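Local coordinates for beta-porphyranase A (Bacteroides plebeius, PDB 4AW7), which cleaves the sulfated red-algal polysaccharide porphyran at beta-D-galactose-(1->4)-alpha-L-galactose-6-sulfate linkages, releasing mostly disaccharides and also tolerating methylated galactose, at residues Ser99-Ile104 with Ser134-Glu139; Thr49-Lys54 with Val65-Lys70; Gly488-Phe493 with Asn566-Phe571; Lys483-Gly488 with Gly576-Met581; Phe31-Ser36 with Ile472-Tyr477. One frame throughout, in Å; residues are numbered along the deposited sequence.

Contact 1 of 5, residues Ser99-Ile104 with Ser134-Glu139. With K (potassium ion), chain G.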
# COMPACT_ATOMS: atom_id res chain seq x y z
N SER A 99 9.33 -6.34 -24.79
CA SER A 99 8.59 -5.21 -24.25
C SER A 99 8.00 -5.58 -22.90
O SER A 99 7.79 -6.76 -22.59
CB SER A 99 7.46 -4.84 -25.17
OG SER A 99 7.92 -4.25 -26.38
N VAL A 100 7.70 -4.55 -22.12
CA VAL A 100 7.22 -4.70 -20.75
C VAL A 100 5.83 -4.11 -20.60
O VAL A 100 5.62 -2.92 -20.91
CB VAL A 100 8.16 -4.00 -19.76
CG1 VAL A 100 7.62 -4.13 -18.36
CG2 VAL A 100 9.57 -4.56 -19.83
N LYS A 101 4.86 -4.91 -20.16
CA LYS A 101 3.52 -4.44 -19.88
C LYS A 101 3.40 -4.25 -18.37
O LYS A 101 3.74 -5.14 -17.57
CB LYS A 101 2.45 -5.41 -20.34
CG LYS A 101 1.03 -4.85 -20.28
CD LYS A 101 -0.00 -5.87 -20.77
CE LYS A 101 -1.42 -5.42 -20.60
NZ LYS A 101 -1.83 -4.67 -21.77
N ARG A 102 2.88 -3.10 -17.95
CA ARG A 102 2.75 -2.81 -16.54
C ARG A 102 1.58 -3.55 -15.94
O ARG A 102 0.43 -3.20 -16.13
CB ARG A 102 2.62 -1.32 -16.29
CG ARG A 102 2.49 -0.98 -14.80
CD ARG A 102 2.64 0.53 -14.57
NE ARG A 102 2.50 0.91 -13.19
CZ ARG A 102 3.48 0.99 -12.32
NH1 ARG A 102 4.70 0.57 -12.60
NH2 ARG A 102 3.22 1.43 -11.11
N TYR A 103 1.90 -4.60 -15.19
CA TYR A 103 0.97 -5.35 -14.34
C TYR A 103 1.82 -6.29 -13.49
O TYR A 103 3.03 -6.44 -13.73
CB TYR A 103 -0.07 -6.13 -15.14
CG TYR A 103 0.39 -7.37 -15.88
CD1 TYR A 103 1.04 -7.28 -17.09
CD2 TYR A 103 0.17 -8.64 -15.36
CE1 TYR A 103 1.43 -8.42 -17.78
CE2 TYR A 103 0.56 -9.77 -16.02
CZ TYR A 103 1.20 -9.66 -17.23
OH TYR A 103 1.63 -10.78 -17.91
N ILE A 104 1.17 -6.92 -12.51
CA ILE A 104 1.79 -7.92 -11.67
C ILE A 104 1.27 -9.30 -12.07
O ILE A 104 0.06 -9.56 -12.01
CB ILE A 104 1.44 -7.71 -10.19
CG1 ILE A 104 1.82 -6.32 -9.69
CG2 ILE A 104 2.05 -8.81 -9.33
CD1 ILE A 104 1.22 -5.96 -8.32
N SER A 134 9.90 -14.53 -24.33
CA SER A 134 8.63 -13.90 -24.57
C SER A 134 8.83 -12.51 -25.17
O SER A 134 9.72 -11.79 -24.78
CB SER A 134 7.86 -13.74 -23.24
OG SER A 134 7.52 -14.98 -22.64
N GLU A 135 7.92 -12.14 -26.06
CA GLU A 135 7.94 -10.80 -26.64
C GLU A 135 7.42 -9.73 -25.69
O GLU A 135 7.76 -8.56 -25.85
CB GLU A 135 7.15 -10.72 -27.95
CG GLU A 135 5.68 -10.95 -27.93
CD GLU A 135 5.05 -11.04 -29.33
OE1 GLU A 135 5.79 -11.05 -30.35
OE2 GLU A 135 3.78 -11.11 -29.39
N LEU A 136 6.62 -10.13 -24.71
CA LEU A 136 6.00 -9.20 -23.78
C LEU A 136 6.05 -9.87 -22.40
O LEU A 136 5.58 -11.03 -22.28
CB LEU A 136 4.54 -8.95 -24.18
CG LEU A 136 3.82 -7.80 -23.45
CD1 LEU A 136 4.43 -6.44 -23.72
CD2 LEU A 136 2.35 -7.87 -23.80
N VAL A 137 6.57 -9.15 -21.42
CA VAL A 137 6.65 -9.64 -20.05
C VAL A 137 5.98 -8.68 -19.09
O VAL A 137 5.90 -7.49 -19.35
CB VAL A 137 8.12 -9.85 -19.65
CG1 VAL A 137 8.80 -10.89 -20.59
CG2 VAL A 137 8.91 -8.56 -19.59
N PRO A 138 5.50 -9.17 -17.93
CA PRO A 138 5.01 -8.23 -16.91
C PRO A 138 6.12 -7.44 -16.29
O PRO A 138 7.25 -7.92 -16.10
CB PRO A 138 4.41 -9.17 -15.86
CG PRO A 138 5.22 -10.45 -15.99
CD PRO A 138 5.45 -10.57 -17.50
N GLU A 139 5.81 -6.21 -15.90
CA GLU A 139 6.78 -5.43 -15.18
C GLU A 139 7.13 -6.06 -13.84
O GLU A 139 8.25 -5.87 -13.35
CB GLU A 139 6.29 -3.98 -14.99
CG GLU A 139 7.29 -3.06 -14.32
CD GLU A 139 6.87 -1.60 -14.24
OE1 GLU A 139 5.74 -1.26 -14.67
OE2 GLU A 139 7.68 -0.81 -13.75
K K G . 2.72 -10.36 -20.58
O HOH W 1 8.42 -6.89 -28.23
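Y103 and P138 form the close-packed end of this contact. P138 CB sits over one face of the Y103 ring, 3.7 Å from its centroid, in a CH-pi contact. The potassium ion lies at the edge of the same ring and is bound by Y103 OH at 2.9 Å. L136 O is a long 3.4 Å from the potassium ion. The ring turns back over P138 because chi1 (73°) sets CG between the backbone N and the carbonyl carbon. V100 CG1 presses on E139 CA at 3.5 Å.

R102 runs extended to a salt bridge, with NH1 3.0 Å from E139 OE1. NH1 meets this oxygen from above the carboxylate plane, and the two flat groups are turned 59° apart. NH2 of R102 is bonded to the carbonyls of S41 and F312. A methionine here would probably leave the E139 carboxylate without its charge partner and the two carbonyls without this donor.

The other end is looser and wetter. S99 N donates to E135 O at 2.9 Å, and a water joins that oxygen to S99 OG. L136 CD1 lies along S99 CB near the surface.

S99, V100 and K101 pair in parallel with L136, V137 and P138. Strand 99-101 leads by a corner into strand 104-106. Both pair in parallel with strand 136-142 in the catalytic (beta/alpha)8 barrel, close to the substrate-binding K70.

Contact 2 of 5, residues Thr49-Lys54 with Val65-Lys70. With AAL (3,6-anhydro-alpha-L-galactopyranose), chain B.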
# COMPACT_ATOMS: atom_id res chain seq x y z
N THR A 49 -6.13 -7.58 -15.79
CA THR A 49 -5.40 -7.24 -17.01
C THR A 49 -6.33 -7.27 -18.23
O THR A 49 -5.86 -7.35 -19.39
CB THR A 49 -4.19 -8.14 -17.25
OG1 THR A 49 -4.61 -9.50 -17.35
CG2 THR A 49 -3.15 -8.00 -16.13
N SER A 50 -7.63 -7.12 -18.00
CA SER A 50 -8.63 -7.27 -19.08
C SER A 50 -8.80 -6.01 -19.93
O SER A 50 -9.94 -5.66 -20.29
CB SER A 50 -9.97 -7.65 -18.46
OG SER A 50 -9.90 -8.90 -17.86
N ASP A 51 -7.72 -5.33 -20.29
CA ASP A 51 -7.84 -4.16 -21.14
C ASP A 51 -8.24 -4.53 -22.57
O ASP A 51 -8.65 -3.67 -23.30
CB ASP A 51 -6.57 -3.28 -21.08
CG ASP A 51 -5.29 -3.99 -21.49
OD1 ASP A 51 -5.29 -5.22 -21.70
OD2 ASP A 51 -4.26 -3.31 -21.53
N ASP A 52 -8.19 -5.82 -22.91
CA ASP A 52 -8.63 -6.31 -24.21
C ASP A 52 -10.14 -6.55 -24.26
O ASP A 52 -10.69 -6.85 -25.30
CB ASP A 52 -7.83 -7.54 -24.65
CG ASP A 52 -7.94 -8.71 -23.72
OD1 ASP A 52 -8.36 -8.55 -22.56
OD2 ASP A 52 -7.50 -9.83 -24.17
N ASP A 53 -10.84 -6.39 -23.15
CA ASP A 53 -12.29 -6.41 -23.07
C ASP A 53 -12.79 -5.02 -23.46
O ASP A 53 -12.30 -4.02 -22.96
CB ASP A 53 -12.77 -6.81 -21.67
CG ASP A 53 -14.25 -6.80 -21.55
OD1 ASP A 53 -14.83 -5.73 -21.25
OD2 ASP A 53 -14.86 -7.84 -21.79
N LYS A 54 -13.79 -4.92 -24.35
CA LYS A 54 -14.25 -3.62 -24.80
C LYS A 54 -14.79 -2.76 -23.67
O LYS A 54 -14.56 -1.55 -23.65
CB LYS A 54 -15.26 -3.76 -25.93
CG LYS A 54 -14.57 -4.20 -27.19
CD LYS A 54 -15.57 -4.41 -28.32
CE LYS A 54 -14.87 -4.68 -29.65
NZ LYS A 54 -15.88 -4.93 -30.71
N VAL A 65 -7.32 4.90 -15.61
CA VAL A 65 -6.96 3.83 -14.71
C VAL A 65 -5.96 2.89 -15.41
O VAL A 65 -6.06 2.66 -16.61
CB VAL A 65 -8.25 3.08 -14.28
CG1 VAL A 65 -7.95 1.87 -13.38
CG2 VAL A 65 -9.14 4.07 -13.57
N GLY A 66 -5.01 2.33 -14.65
CA GLY A 66 -4.00 1.40 -15.13
C GLY A 66 -4.20 -0.00 -14.59
O GLY A 66 -5.18 -0.32 -13.90
N LEU A 67 -3.23 -0.84 -14.95
CA LEU A 67 -3.22 -2.25 -14.53
C LEU A 67 -2.04 -2.48 -13.62
O LEU A 67 -1.10 -1.70 -13.61
CB LEU A 67 -3.09 -3.15 -15.77
CG LEU A 67 -4.09 -2.82 -16.88
CD1 LEU A 67 -3.71 -3.70 -18.09
CD2 LEU A 67 -5.56 -2.99 -16.47
N GLY A 68 -2.02 -3.54 -12.82
CA GLY A 68 -3.06 -4.51 -12.65
C GLY A 68 -2.45 -5.79 -12.15
O GLY A 68 -1.34 -5.78 -11.69
N ARG A 69 -3.20 -6.88 -12.21
CA ARG A 69 -2.74 -8.16 -11.63
C ARG A 69 -3.47 -9.30 -12.32
O ARG A 69 -4.64 -9.17 -12.65
CB ARG A 69 -2.95 -8.18 -10.09
CG ARG A 69 -2.23 -9.27 -9.34
CD ARG A 69 -1.83 -8.80 -7.99
NE ARG A 69 -1.17 -9.76 -7.10
CZ ARG A 69 -1.80 -10.43 -6.13
NH1 ARG A 69 -3.12 -10.45 -6.05
NH2 ARG A 69 -1.06 -11.08 -5.24
N LYS A 70 -2.75 -10.41 -12.51
CA LYS A 70 -3.28 -11.57 -13.18
C LYS A 70 -2.69 -12.83 -12.57
O LYS A 70 -1.49 -12.88 -12.36
CB LYS A 70 -2.86 -11.51 -14.66
CG LYS A 70 -3.19 -12.68 -15.47
CD LYS A 70 -4.61 -12.67 -15.87
CE LYS A 70 -4.83 -13.49 -17.16
NZ LYS A 70 -6.32 -13.47 -17.46
C1 AAL B . -8.71 -16.29 -13.96
C2 AAL B . -8.49 -15.28 -15.06
C3 AAL B . -8.78 -15.94 -16.38
C4 AAL B . -7.82 -17.10 -16.53
C5 AAL B . -8.47 -18.06 -15.56
C6 AAL B . -9.95 -17.93 -15.88
O2 AAL B . -7.17 -14.77 -15.03
O3 AAL B . -10.06 -16.57 -16.33
O4 AAL B . -7.89 -17.65 -17.86
O5 AAL B . -8.23 -17.61 -14.22
O HOH W 2 -6.70 -10.82 -18.44
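The D51 carboxylate carries L67 CD1 over one face, with OD2 3.5 Å from that methyl. D51 OD2 also takes a salt bridge from K101 NZ. The two side chains of D51 and L67 cross at about a right angle. Helix 54-63 covers both through L60. The other flat group, the R69 guanidinium, points away from T49-K54 into the active site. Its NH1 pairs with E272, the probable nucleophile, and bonds to H47. Its NH2 pairs with E142 and bonds to N145.

T49 and K70 make the second half of the contact. T49 OG1 takes the position between the backbone N and the carbonyl carbon (chi1 59°). This turns it to the K70 chain, where it lies 3.5 Å from CD. T49 CG2 rests on K70 CB at 3.8 Å. The K70 chain kinks at chi2 (79°) as it passes over T49 and then runs on to the substrate. K70 NZ donates to O2 of the anhydrogalactose at 2.9 Å. K70 NZ also donates to a water 2.9 Å away, and this water lies 2.7 Å from T49 OG1. T49 is a second-shell residue, and its packing and water link probably limit the movement of the K70 side chain.

The peptide bond between L67 and G68 is cis, and a side chain at G68 would clash with L67 CB. T49-K54 leads from strand 45-46 into helix 54-63, and strand 66-71 follows. This is a beta-alpha-beta crossover of the (beta/alpha)8 barrel, whose strand end brings K70 to the glycan-binding cleft.

Contact 3 of 5, residues Gly488-Phe493 with Asn566-Phe571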
# COMPACT_ATOMS: atom_id res chain seq x y z
N GLY A 488 10.44 1.05 32.96
CA GLY A 488 11.40 2.08 33.39
C GLY A 488 12.78 1.99 32.75
O GLY A 488 13.70 2.72 33.15
N SER A 489 12.95 1.15 31.72
CA SER A 489 14.23 0.92 31.12
C SER A 489 14.32 1.63 29.75
O SER A 489 13.66 1.24 28.78
CB SER A 489 14.46 -0.55 30.93
OG SER A 489 15.77 -0.77 30.45
N SER A 490 15.12 2.66 29.67
CA SER A 490 15.25 3.45 28.46
C SER A 490 15.78 2.62 27.29
O SER A 490 16.65 1.76 27.44
CB SER A 490 16.17 4.65 28.73
OG SER A 490 16.02 5.64 27.72
N LEU A 491 15.19 2.88 26.11
CA LEU A 491 15.63 2.32 24.85
C LEU A 491 16.20 3.42 23.98
O LEU A 491 15.56 4.47 23.79
CB LEU A 491 14.45 1.65 24.13
CG LEU A 491 13.93 0.37 24.80
CD1 LEU A 491 12.71 -0.15 24.07
CD2 LEU A 491 14.99 -0.74 24.76
N SER A 492 17.37 3.16 23.43
CA SER A 492 18.10 4.14 22.64
C SER A 492 18.09 3.78 21.16
O SER A 492 18.44 2.66 20.78
CB SER A 492 19.54 4.18 23.14
OG SER A 492 20.39 4.89 22.27
N PHE A 493 17.70 4.74 20.32
CA PHE A 493 17.65 4.56 18.87
C PHE A 493 18.53 5.58 18.19
O PHE A 493 18.16 6.78 18.16
CB PHE A 493 16.19 4.64 18.37
CG PHE A 493 15.35 3.50 18.86
CD1 PHE A 493 14.70 3.58 20.08
CD2 PHE A 493 15.24 2.33 18.12
CE1 PHE A 493 13.94 2.52 20.57
CE2 PHE A 493 14.50 1.28 18.59
CZ PHE A 493 13.85 1.37 19.82
N ASN A 566 19.91 11.03 18.24
CA ASN A 566 19.46 9.93 19.07
C ASN A 566 18.07 10.19 19.60
O ASN A 566 17.70 11.33 19.94
CB ASN A 566 20.41 9.71 20.24
CG ASN A 566 20.53 8.24 20.60
OD1 ASN A 566 21.22 7.48 19.91
ND2 ASN A 566 19.84 7.83 21.63
N VAL A 567 17.27 9.12 19.65
CA VAL A 567 15.97 9.15 20.26
C VAL A 567 15.98 8.15 21.40
O VAL A 567 16.38 7.02 21.20
CB VAL A 567 14.88 8.84 19.25
CG1 VAL A 567 13.56 8.86 19.97
CG2 VAL A 567 14.91 9.84 18.10
N ASP A 568 15.56 8.57 22.59
CA ASP A 568 15.50 7.70 23.77
C ASP A 568 14.08 7.67 24.23
O ASP A 568 13.45 8.71 24.36
CB ASP A 568 16.48 8.20 24.83
CG ASP A 568 17.88 8.11 24.33
OD1 ASP A 568 18.48 7.03 24.38
OD2 ASP A 568 18.40 9.10 23.77
N ILE A 569 13.54 6.47 24.50
CA ILE A 569 12.16 6.38 24.95
C ILE A 569 12.06 5.44 26.16
O ILE A 569 12.78 4.45 26.22
CB ILE A 569 11.15 6.02 23.82
CG1 ILE A 569 11.31 4.59 23.38
CG2 ILE A 569 11.30 6.95 22.63
CD1 ILE A 569 10.23 4.19 22.34
N THR A 570 11.17 5.78 27.08
CA THR A 570 11.00 4.98 28.29
C THR A 570 9.51 4.79 28.57
O THR A 570 8.76 5.75 28.71
CB THR A 570 11.74 5.59 29.51
OG1 THR A 570 13.10 5.87 29.15
CG2 THR A 570 11.72 4.57 30.68
N PHE A 571 9.10 3.52 28.68
CA PHE A 571 7.76 3.16 29.08
C PHE A 571 7.77 2.86 30.58
O PHE A 571 8.74 2.28 31.07
CB PHE A 571 7.26 1.93 28.31
CG PHE A 571 7.17 2.13 26.82
CD1 PHE A 571 8.30 2.04 26.02
CD2 PHE A 571 5.96 2.46 26.25
CE1 PHE A 571 8.22 2.24 24.64
CE2 PHE A 571 5.87 2.65 24.83
CZ PHE A 571 7.00 2.55 24.08
O HOH W 3 10.77 1.24 28.60
O HOH W 4 18.36 5.26 26.39
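Main-chain bonds set the frame, with L491 facing I569 and F493 facing V567 as antiparallel hydrogen-bonded pairs. L491 N donates to I569 O at 2.9 Å, nearly straight at 171°. Beyond the strand, G488 N reaches F571 O at 2.8 Å. A water accepts from F571 N and probably donates to S489 O. In the same loop before strand 491-498, T570 CG2 touches G488 C at 3.5 Å.

Side-chain polar bonds gather on the face of S492 and D568. N566 ND2 spends its two hydrogens in the plane of its amide, on S492 OG at 3.1 Å and on D568 OD2 at 2.9 Å. These two bonds fix the rotation of the amide. D568 OD1 takes a bond from a second water at 2.7 Å, which also bonds S490 OG.

Apolar contacts lie on the other face. The F493 ring has CE1 4.4 Å from I569 CG1, and L491 CB lies 4.4 Å from I569 CG1. L491 and F493 pack on V578 of strand 577-589, while V567 and I569 pack on strand 503-514.

The chemistry is two-sided: serines, acid and amide with water on one face, hydrocarbon on the other, as expected of one layer in a beta-sandwich.

Contact 4 of 5, residues Lys483-Gly488 with Gly576-Met581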
# COMPACT_ATOMS: atom_id res chain seq x y z
N LYS A 483 12.78 -4.07 19.62
CA LYS A 483 13.39 -4.04 20.96
C LYS A 483 12.33 -4.35 22.01
O LYS A 483 11.31 -3.69 22.07
CB LYS A 483 14.00 -2.67 21.23
CG LYS A 483 15.06 -2.20 20.25
CD LYS A 483 16.21 -3.13 20.07
CE LYS A 483 17.06 -3.21 21.33
NZ LYS A 483 18.41 -3.83 21.06
N PRO A 484 12.58 -5.35 22.87
CA PRO A 484 11.61 -5.64 23.92
C PRO A 484 11.60 -4.55 24.97
O PRO A 484 12.65 -3.98 25.28
CB PRO A 484 12.15 -6.92 24.55
CG PRO A 484 13.55 -6.97 24.23
CD PRO A 484 13.70 -6.30 22.90
N ILE A 485 10.42 -4.23 25.45
CA ILE A 485 10.21 -3.15 26.41
C ILE A 485 10.16 -3.68 27.85
O ILE A 485 9.38 -4.57 28.16
CB ILE A 485 8.91 -2.42 26.13
CG1 ILE A 485 8.92 -1.83 24.69
CG2 ILE A 485 8.61 -1.33 27.19
CD1 ILE A 485 7.53 -1.41 24.18
N SER A 486 10.94 -3.06 28.73
CA SER A 486 10.91 -3.37 30.16
C SER A 486 10.57 -2.11 30.91
O SER A 486 10.97 -1.00 30.51
CB SER A 486 12.29 -3.82 30.59
OG SER A 486 12.58 -5.09 30.10
N ALA A 487 9.88 -2.27 32.04
CA ALA A 487 9.40 -1.11 32.81
C ALA A 487 10.55 -0.24 33.28
O ALA A 487 11.52 -0.73 33.90
CB ALA A 487 8.59 -1.58 34.04
N GLY A 488 10.44 1.05 32.96
CA GLY A 488 11.40 2.08 33.39
C GLY A 488 12.78 1.99 32.75
O GLY A 488 13.70 2.72 33.15
N GLY A 576 5.77 -6.27 25.43
CA GLY A 576 5.68 -5.80 24.04
C GLY A 576 7.03 -5.35 23.52
O GLY A 576 8.08 -5.57 24.12
N HIS A 577 7.00 -4.78 22.32
CA HIS A 577 8.20 -4.36 21.63
C HIS A 577 7.99 -3.02 20.96
O HIS A 577 6.88 -2.68 20.53
CB HIS A 577 8.57 -5.34 20.52
CG HIS A 577 9.09 -6.66 20.99
ND1 HIS A 577 8.26 -7.66 21.44
CD2 HIS A 577 10.34 -7.17 20.96
CE1 HIS A 577 9.01 -8.70 21.78
NE2 HIS A 577 10.27 -8.44 21.47
N VAL A 578 9.10 -2.31 20.85
CA VAL A 578 9.19 -1.21 19.87
C VAL A 578 9.64 -1.89 18.57
O VAL A 578 10.74 -2.40 18.45
CB VAL A 578 10.19 -0.14 20.28
CG1 VAL A 578 10.23 0.95 19.21
CG2 VAL A 578 9.83 0.46 21.63
N SER A 579 8.76 -1.92 17.56
CA SER A 579 9.07 -2.62 16.30
C SER A 579 9.99 -1.81 15.38
O SER A 579 10.93 -2.34 14.84
CB SER A 579 7.79 -3.04 15.60
OG SER A 579 6.95 -1.92 15.39
N SER A 580 9.69 -0.51 15.27
CA SER A 580 10.54 0.36 14.43
C SER A 580 10.45 1.79 14.93
O SER A 580 9.43 2.23 15.51
CB SER A 580 10.14 0.28 12.94
OG SER A 580 8.80 0.67 12.70
N MET A 581 11.54 2.51 14.65
CA MET A 581 11.68 3.94 14.96
C MET A 581 12.27 4.60 13.74
O MET A 581 13.36 4.27 13.32
CB MET A 581 12.59 4.13 16.18
CG MET A 581 12.02 3.57 17.48
SD MET A 581 10.79 4.63 18.23
CE MET A 581 11.89 5.76 19.12
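K483 O is gripped twice from G576-M581. V578 N donates to it at 2.9 Å, and H577 CA makes a CA-H...O contact at 3.2 Å. K483 N returns a bond to V578 O at 2.9 Å, completing an antiparallel hydrogen-bonded pair. Two residues on, I485 N donates to G576 O, 3.0 Å away and nearly straight at 166°.

The H577 ring lies against the main chain of P484, with CD2 3.5 Å from P484 N. H577 NE2 approaches P484 CB at 3.9 Å. The H577 ring also meets the F205 ring. With a serine in place of H577, the ring contact on P484 would be lost and F205 is likely to be left without its ring partner.

I485 is buried on the inner side. Its CG1 is anti to the carbonyl carbon (chi1 -59°), which sends CD1 across the H577-V578 peptide, 3.6 Å from H577 C. I485 CD1 also touches V578 CG2 at 3.9 Å. V578 and M581 continue this apolar layer onto F493.

Polar demand here is met chiefly by the backbone. The side chains add hydrocarbon on the V578 side and ring packing on the H577 side, so the strand pair joins the apolar core of the sandwich to F205.

Contact 5 of 5, residues Phe31-Ser36 with Ile472-Tyr477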
# COMPACT_ATOMS: atom_id res chain seq x y z
N PHE A 31 8.43 17.46 -2.04
CA PHE A 31 9.03 16.25 -2.55
C PHE A 31 9.02 15.18 -1.50
O PHE A 31 9.24 15.46 -0.30
CB PHE A 31 10.52 16.49 -2.92
CG PHE A 31 10.73 17.32 -4.16
CD1 PHE A 31 10.64 18.68 -4.11
CD2 PHE A 31 11.01 16.71 -5.37
CE1 PHE A 31 10.84 19.42 -5.30
CE2 PHE A 31 11.22 17.45 -6.52
CZ PHE A 31 11.15 18.81 -6.45
N LEU A 32 8.79 13.95 -1.93
CA LEU A 32 9.11 12.75 -1.16
C LEU A 32 10.43 12.29 -1.69
O LEU A 32 10.52 11.75 -2.80
CB LEU A 32 8.01 11.68 -1.34
CG LEU A 32 6.58 12.12 -1.06
CD1 LEU A 32 5.62 10.96 -1.24
CD2 LEU A 32 6.39 12.78 0.28
N SER A 33 11.49 12.58 -0.95
CA SER A 33 12.88 12.41 -1.41
C SER A 33 13.03 12.99 -2.81
O SER A 33 12.94 14.19 -2.97
CB SER A 33 13.35 10.99 -1.28
OG SER A 33 13.12 10.55 -0.02
N GLY A 34 13.27 12.17 -3.82
CA GLY A 34 13.51 12.66 -5.18
C GLY A 34 12.30 12.94 -6.05
O GLY A 34 12.50 13.35 -7.17
N VAL A 35 11.07 12.75 -5.59
CA VAL A 35 9.91 12.88 -6.46
C VAL A 35 8.87 13.80 -5.87
O VAL A 35 8.51 13.69 -4.70
CB VAL A 35 9.32 11.51 -6.86
CG1 VAL A 35 8.69 10.76 -5.67
CG2 VAL A 35 8.33 11.60 -8.03
N SER A 36 8.32 14.67 -6.71
CA SER A 36 7.17 15.52 -6.37
C SER A 36 5.89 15.12 -7.08
O SER A 36 4.82 15.08 -6.48
CB SER A 36 7.47 17.00 -6.63
OG SER A 36 6.37 17.82 -6.36
N ILE A 472 11.36 19.15 1.30
CA ILE A 472 11.73 17.79 0.92
C ILE A 472 11.59 16.88 2.14
O ILE A 472 12.22 17.12 3.17
CB ILE A 472 13.17 17.67 0.37
CG1 ILE A 472 13.34 18.63 -0.84
CG2 ILE A 472 13.48 16.22 0.02
CD1 ILE A 472 14.72 18.57 -1.49
N ARG A 473 10.73 15.87 2.01
CA ARG A 473 10.53 14.88 3.06
C ARG A 473 11.52 13.74 2.91
O ARG A 473 11.56 13.08 1.88
CB ARG A 473 9.10 14.32 3.03
CG ARG A 473 8.75 13.41 4.21
CD ARG A 473 9.19 11.99 4.10
NE ARG A 473 8.37 11.16 3.22
CZ ARG A 473 8.82 10.39 2.25
NH1 ARG A 473 10.04 10.51 1.77
NH2 ARG A 473 8.03 9.48 1.71
N ASN A 474 12.35 13.54 3.93
CA ASN A 474 13.24 12.39 3.99
C ASN A 474 12.93 11.59 5.23
O ASN A 474 12.52 12.13 6.26
CB ASN A 474 14.71 12.79 3.93
CG ASN A 474 15.17 13.03 2.50
OD1 ASN A 474 15.44 14.18 2.12
ND2 ASN A 474 15.22 11.98 1.71
N LYS A 475 13.14 10.27 5.14
CA LYS A 475 13.00 9.36 6.26
C LYS A 475 14.37 8.82 6.61
O LYS A 475 15.16 8.48 5.72
CB LYS A 475 12.07 8.19 5.89
CG LYS A 475 10.63 8.63 5.70
CD LYS A 475 9.73 7.45 5.32
CE LYS A 475 8.33 7.88 5.15
NZ LYS A 475 7.45 6.73 4.93
N TYR A 476 14.60 8.69 7.91
CA TYR A 476 15.87 8.20 8.44
C TYR A 476 15.56 7.03 9.36
O TYR A 476 14.65 7.10 10.17
CB TYR A 476 16.62 9.29 9.17
CG TYR A 476 16.93 10.46 8.30
CD1 TYR A 476 18.05 10.46 7.50
CD2 TYR A 476 16.11 11.57 8.27
CE1 TYR A 476 18.37 11.54 6.70
CE2 TYR A 476 16.41 12.65 7.43
CZ TYR A 476 17.55 12.64 6.67
OH TYR A 476 17.90 13.71 5.87
N TYR A 477 16.32 5.96 9.16
CA TYR A 477 16.08 4.67 9.79
C TYR A 477 17.19 4.39 10.81
O TYR A 477 18.31 4.76 10.65
CB TYR A 477 16.01 3.59 8.73
CG TYR A 477 14.90 3.82 7.72
CD1 TYR A 477 15.09 4.62 6.60
CD2 TYR A 477 13.65 3.26 7.88
CE1 TYR A 477 14.09 4.85 5.69
CE2 TYR A 477 12.62 3.51 6.97
CZ TYR A 477 12.86 4.29 5.88
OH TYR A 477 11.87 4.56 4.97
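Two bends, at chi2 (-83°) and chi3 (-76°), fold the R473 side chain back so that its guanidinium lies flat against L32. L32 CB is over the guanidinium face already, and with CG anti to the carbonyl carbon the L32 side chain carries CD2 to R473 NE and CZ. The setting is a parallel strand pair in a mixed beta sheet: strand 29-32 is an edge strand of the five-stranded sheet within this chain, and strand 469-484 is its neighbour.

F31 pairs with I472, and L32 with R473. R473 N donates to F31 O at 2.8 Å, almost straight at 174°. S33 N donates to R473 O at 2.9 Å. The chain then leaves the sheet in a type II' turn from L32 to V35, closed by V35 N to L32 O. S33 takes the first corner with a positive phi, as a type II' turn requires.

On the other face of the strands, F31 CB meets I472 CG1 at 4.1 Å. I472 CG2 tucks against S33 O at 3.7 Å. S36 CB covers one face of the F31 ring, and V35 N lies at its edge.

The polar ends are held by the loop before strand 311-316. R473 NH2 bonds to E306 O and pairs with D309, whose other oxygen bonds S33 OG. The guanidinium is sandwiched: L32 CB lies over one face, 3.8 Å from R473 NH2, and K475 CE lies over the opposite face.

Overall arrangement
From the N terminus, contact 5 opens first, and its loop of more than 430 residues encloses contacts 2 and 1, one after the other. Each of these closes a short loop holding a helix within the parallel barrel sheet. They touch, through the K101-D51 salt bridge and through Y103 packed on T49. Contact 4 opens just after contact 5 closes, on the same strand 469-484, and contact 3 is nested inside it, sharing G488. Contacts 3 and 4 each pair strands within one sheet, and the two sheets pack face to face through F493, V578 and M581. Contact 5 ties strand 29-32, near the N terminus, to the sheet of contact 4. No pair of contacts crosses.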